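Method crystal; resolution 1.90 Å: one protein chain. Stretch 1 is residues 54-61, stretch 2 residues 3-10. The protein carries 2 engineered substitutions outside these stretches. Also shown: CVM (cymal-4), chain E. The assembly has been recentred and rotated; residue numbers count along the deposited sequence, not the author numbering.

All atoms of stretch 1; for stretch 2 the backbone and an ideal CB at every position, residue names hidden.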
# COMPACT_ATOMS: atom_id res chain seq x y z
N THR A 54 -11.96 -5.89 -4.97
CA THR A 54 -10.52 -5.97 -5.23
C THR A 54 -9.75 -4.69 -4.91
O THR A 54 -8.54 -4.72 -4.68
CB THR A 54 -10.23 -6.31 -6.72
OG1 THR A 54 -10.71 -5.24 -7.55
CG2 THR A 54 -10.89 -7.61 -7.13
N SER A 55 -10.45 -3.56 -4.91
CA SER A 55 -9.76 -2.27 -5.02
C SER A 55 -10.14 -1.22 -3.97
O SER A 55 -9.85 -0.04 -4.14
CB SER A 55 -9.93 -1.72 -6.44
OG SER A 55 -9.42 -2.64 -7.40
N VAL A 56 -10.79 -1.66 -2.89
CA VAL A 56 -11.03 -0.82 -1.70
C VAL A 56 -10.67 -1.64 -0.47
O VAL A 56 -11.13 -2.77 -0.32
CB VAL A 56 -12.50 -0.34 -1.57
CG1 VAL A 56 -12.69 0.53 -0.33
CG2 VAL A 56 -12.95 0.42 -2.81
N ARG A 57 -9.84 -1.07 0.41
CA ARG A 57 -9.47 -1.76 1.65
C ARG A 57 -9.17 -0.75 2.74
O ARG A 57 -8.99 0.44 2.47
CB ARG A 57 -8.27 -2.69 1.44
CG ARG A 57 -6.96 -1.96 1.10
CD ARG A 57 -5.86 -2.93 0.68
NE ARG A 57 -4.60 -2.21 0.47
CZ ARG A 57 -3.54 -2.71 -0.16
NH1 ARG A 57 -3.56 -3.94 -0.65
NH2 ARG A 57 -2.45 -1.96 -0.29
N GLU A 58 -9.09 -1.24 3.98
CA GLU A 58 -8.68 -0.41 5.10
C GLU A 58 -7.27 0.12 4.82
O GLU A 58 -6.43 -0.60 4.29
CB GLU A 58 -8.73 -1.20 6.40
CG GLU A 58 -8.56 -0.35 7.66
CD GLU A 58 -8.74 -1.15 8.94
OE1 GLU A 58 -8.44 -0.60 10.03
OE2 GLU A 58 -9.18 -2.33 8.87
N ARG A 59 -7.04 1.37 5.20
CA ARG A 59 -5.81 2.08 4.89
C ARG A 59 -4.61 1.40 5.53
O ARG A 59 -4.69 0.92 6.66
CB ARG A 59 -5.92 3.53 5.38
CG ARG A 59 -4.83 4.47 4.89
CD ARG A 59 -5.19 5.92 5.22
NE ARG A 59 -6.35 6.38 4.46
CZ ARG A 59 -7.03 7.50 4.72
NH1 ARG A 59 -6.65 8.30 5.72
NH2 ARG A 59 -8.08 7.83 3.97
N SER A 60 -3.50 1.36 4.78
CA SER A 60 -2.24 0.82 5.27
C SER A 60 -1.70 1.73 6.38
O SER A 60 -2.14 2.87 6.51
CB SER A 60 -1.24 0.70 4.11
OG SER A 60 -1.71 -0.24 3.15
N ILE A 61 -0.77 1.21 7.18
CA ILE A 61 -0.36 1.84 8.43
C ILE A 61 1.17 2.03 8.50
O ILE A 61 1.91 1.08 8.25
CB ILE A 61 -0.84 0.99 9.64
CG1 ILE A 61 -2.37 0.80 9.61
CG2 ILE A 61 -0.38 1.59 10.98
CD1 ILE A 61 -2.91 -0.23 10.60
N UNK A 3 -12.19 6.08 13.69
CA UNK A 3 -13.04 5.71 12.55
C UNK A 3 -12.22 4.93 11.52
O UNK A 3 -11.03 5.21 11.32
CB UNK A 3 -13.66 6.95 11.91
N UNK A 4 -12.86 3.97 10.86
CA UNK A 4 -12.21 3.25 9.77
C UNK A 4 -11.89 4.22 8.64
O UNK A 4 -12.71 5.09 8.31
CB UNK A 4 -13.09 2.11 9.27
N UNK A 5 -10.69 4.10 8.07
CA UNK A 5 -10.29 4.89 6.90
C UNK A 5 -9.79 3.96 5.79
O UNK A 5 -9.35 2.84 6.07
CB UNK A 5 -9.21 5.90 7.28
N UNK A 6 -9.84 4.44 4.55
CA UNK A 6 -9.71 3.58 3.39
C UNK A 6 -8.72 4.08 2.34
O UNK A 6 -8.45 5.27 2.25
CB UNK A 6 -11.08 3.40 2.74
N UNK A 7 -8.19 3.13 1.57
CA UNK A 7 -7.42 3.42 0.37
C UNK A 7 -8.04 2.64 -0.77
O UNK A 7 -8.68 1.59 -0.56
CB UNK A 7 -5.94 3.07 0.55
N UNK A 8 -7.89 3.16 -1.99
CA UNK A 8 -8.48 2.54 -3.17
C UNK A 8 -7.46 2.37 -4.28
O UNK A 8 -6.59 3.24 -4.48
CB UNK A 8 -9.66 3.37 -3.67
N UNK A 9 -7.58 1.31 -5.03
CA UNK A 9 -6.63 1.04 -6.08
C UNK A 9 -7.14 1.50 -7.43
O UNK A 9 -8.15 1.05 -7.91
CB UNK A 9 -6.30 -0.45 -6.12
N UNK A 10 -6.41 2.39 -8.03
CA UNK A 10 -6.83 2.99 -9.28
C UNK A 10 -6.66 1.97 -10.42
O UNK A 10 -5.62 1.32 -10.53
CB UNK A 10 -6.03 4.26 -9.56
C1 CVM E . -15.41 -2.44 2.21
C2 CVM E . -15.53 -1.19 1.34
C3 CVM E . -16.15 -0.05 2.13
C4 CVM E . -17.29 0.60 1.33
C6 CVM E . -17.86 1.87 1.98
C7 CVM E . -19.35 1.66 2.29
C8 CVM E . -19.92 2.74 3.25
C9 CVM E . -19.03 3.98 3.35
C10 CVM E . -17.59 3.64 3.78
C11 CVM E . -17.11 2.28 3.25
O12 CVM E . -14.07 -2.52 2.71
C13 CVM E . -13.33 -3.69 2.23
O14 CVM E . -14.11 -4.63 1.42
C15 CVM E . -13.27 -5.70 0.87
C16 CVM E . -12.48 -6.47 1.95
C17 CVM E . -11.85 -5.58 3.04
C18 CVM E . -12.76 -4.41 3.46
C19 CVM E . -14.13 -6.70 0.07
O20 CVM E . -15.47 -6.73 0.59
O21 CVM E . -11.56 -6.38 4.19
O22 CVM E . -12.02 -3.48 4.25
O23 CVM E . -11.42 -7.18 1.31

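Stretch 2 runs antiparallel to stretch 1: the N-to-C directions of strands 56-58 and 6-9 lie 150° apart and their axes approach to 4.8 Å, so each position can be judged by the atoms opposite its ideal CB.

Positions 3 and 10 have no atom of stretch 1 within 5.5 Å of CB, so the contact constrains neither; they are Asp3 and Ser10. At position 4 the CB points sideways, 5.4 Å from Glu58 CG, so only a longer side chain would arrive. The residue is Leu4, whose CD2 comes 3.5 Å from Glu58 OE1.

At position 5 the backbone O accepts from Arg59 N (2.9 Å), while the ideal CB lies 3.7 Å from Arg59 CZ, over one face of the guanidinium. A small side chain would fit. Ala5 lays its methyl there.

Position 6 directs CB away overall, yet it sits 3.6 Å from Arg57 O and 4.5 Å from Val56 CG1. Its carbonyl O receives both Arg59 NH2 (3.1 Å) and Arg59 NE (3.2 Å). Apolar side chains able to reach Val56 or the cymal-4 would suit. Phe6 (chi1 m) does both: CD1 is 4.3 Å from Val56 CG1, and CE2 is 4.0 Å from cymal-4 C11.

Position 7 pairs with Arg57: its N donates to Arg57 O (2.9 Å) and its O accepts from Arg57 N (3.1 Å). Its CB lies on the same sheet face as the Arg57 side chain, 4.5 Å from Arg59 CA and 5.2 Å from Ser60 N. The Arg57 guanidinium, Ser60 N and Ser60 OG are donors a little beyond CB. A side chain with an acceptor fits, Gln or Glu by length, and the positive charge favours the acid. Glu7 (chi1 p, chi2 t) splits its carboxylate: OE1 accepts from Ser60 N (3.0 Å, 179° at H), and OE2 takes Ser60 OG (2.6 Å) and forms a salt bridge with Arg57 NE (2.9 Å).

Position 8 turns CB to the Val56 face, 3.4 Å from Ser55 O and 4.5 Å from Val56 CG2. A small apolar side chain suits the first distance, though a larger one could turn aside. The CA of Ala8 makes a CA-H...O contact with Ser55 O (3.1 Å).

At position 9 the N donates to Ser55 O (2.8 Å), and CB points toward stretch 1, 3.9 Å from Ser55 CB. Many side chains could pack there if their ends bend off. The end of Lys9 leads away to a partner elsewhere in the structure; water 2 links its O to Ser55 OG (2.7 Å to each).

Stretch 2, residues 3-10: DLAFEAKS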
# COMPACT_ATOMS: atom_id res chain seq x y z
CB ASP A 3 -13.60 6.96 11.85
CG ASP A 3 -14.71 7.64 12.63
OD1 ASP A 3 -15.12 7.13 13.69
OD2 ASP A 3 -15.18 8.69 12.16
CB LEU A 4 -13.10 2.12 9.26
CG LEU A 4 -13.22 0.90 10.18
CD1 LEU A 4 -14.29 -0.05 9.65
CD2 LEU A 4 -11.87 0.18 10.30
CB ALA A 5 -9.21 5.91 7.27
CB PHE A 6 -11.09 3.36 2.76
CG PHE A 6 -12.08 2.75 3.71
CD1 PHE A 6 -12.12 1.37 3.89
CD2 PHE A 6 -12.93 3.55 4.46
CE1 PHE A 6 -13.02 0.79 4.80
CE2 PHE A 6 -13.84 2.98 5.37
CZ PHE A 6 -13.88 1.60 5.54
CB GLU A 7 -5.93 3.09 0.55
CG GLU A 7 -5.60 1.63 0.98
CD GLU A 7 -4.17 1.46 1.50
OE1 GLU A 7 -3.60 2.44 2.03
OE2 GLU A 7 -3.60 0.34 1.40
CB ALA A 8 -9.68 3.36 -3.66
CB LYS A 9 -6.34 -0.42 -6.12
CG LYS A 9 -5.38 -0.85 -7.13
CD LYS A 9 -5.19 -2.27 -6.83
CE LYS A 9 -5.03 -3.03 -7.96
NZ LYS A 9 -3.64 -2.78 -8.27
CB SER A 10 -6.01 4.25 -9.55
OG SER A 10 -6.28 4.76 -10.84
O HOH W 1 -8.68 2.45 9.38
O HOH W 2 -8.93 -0.98 -9.47
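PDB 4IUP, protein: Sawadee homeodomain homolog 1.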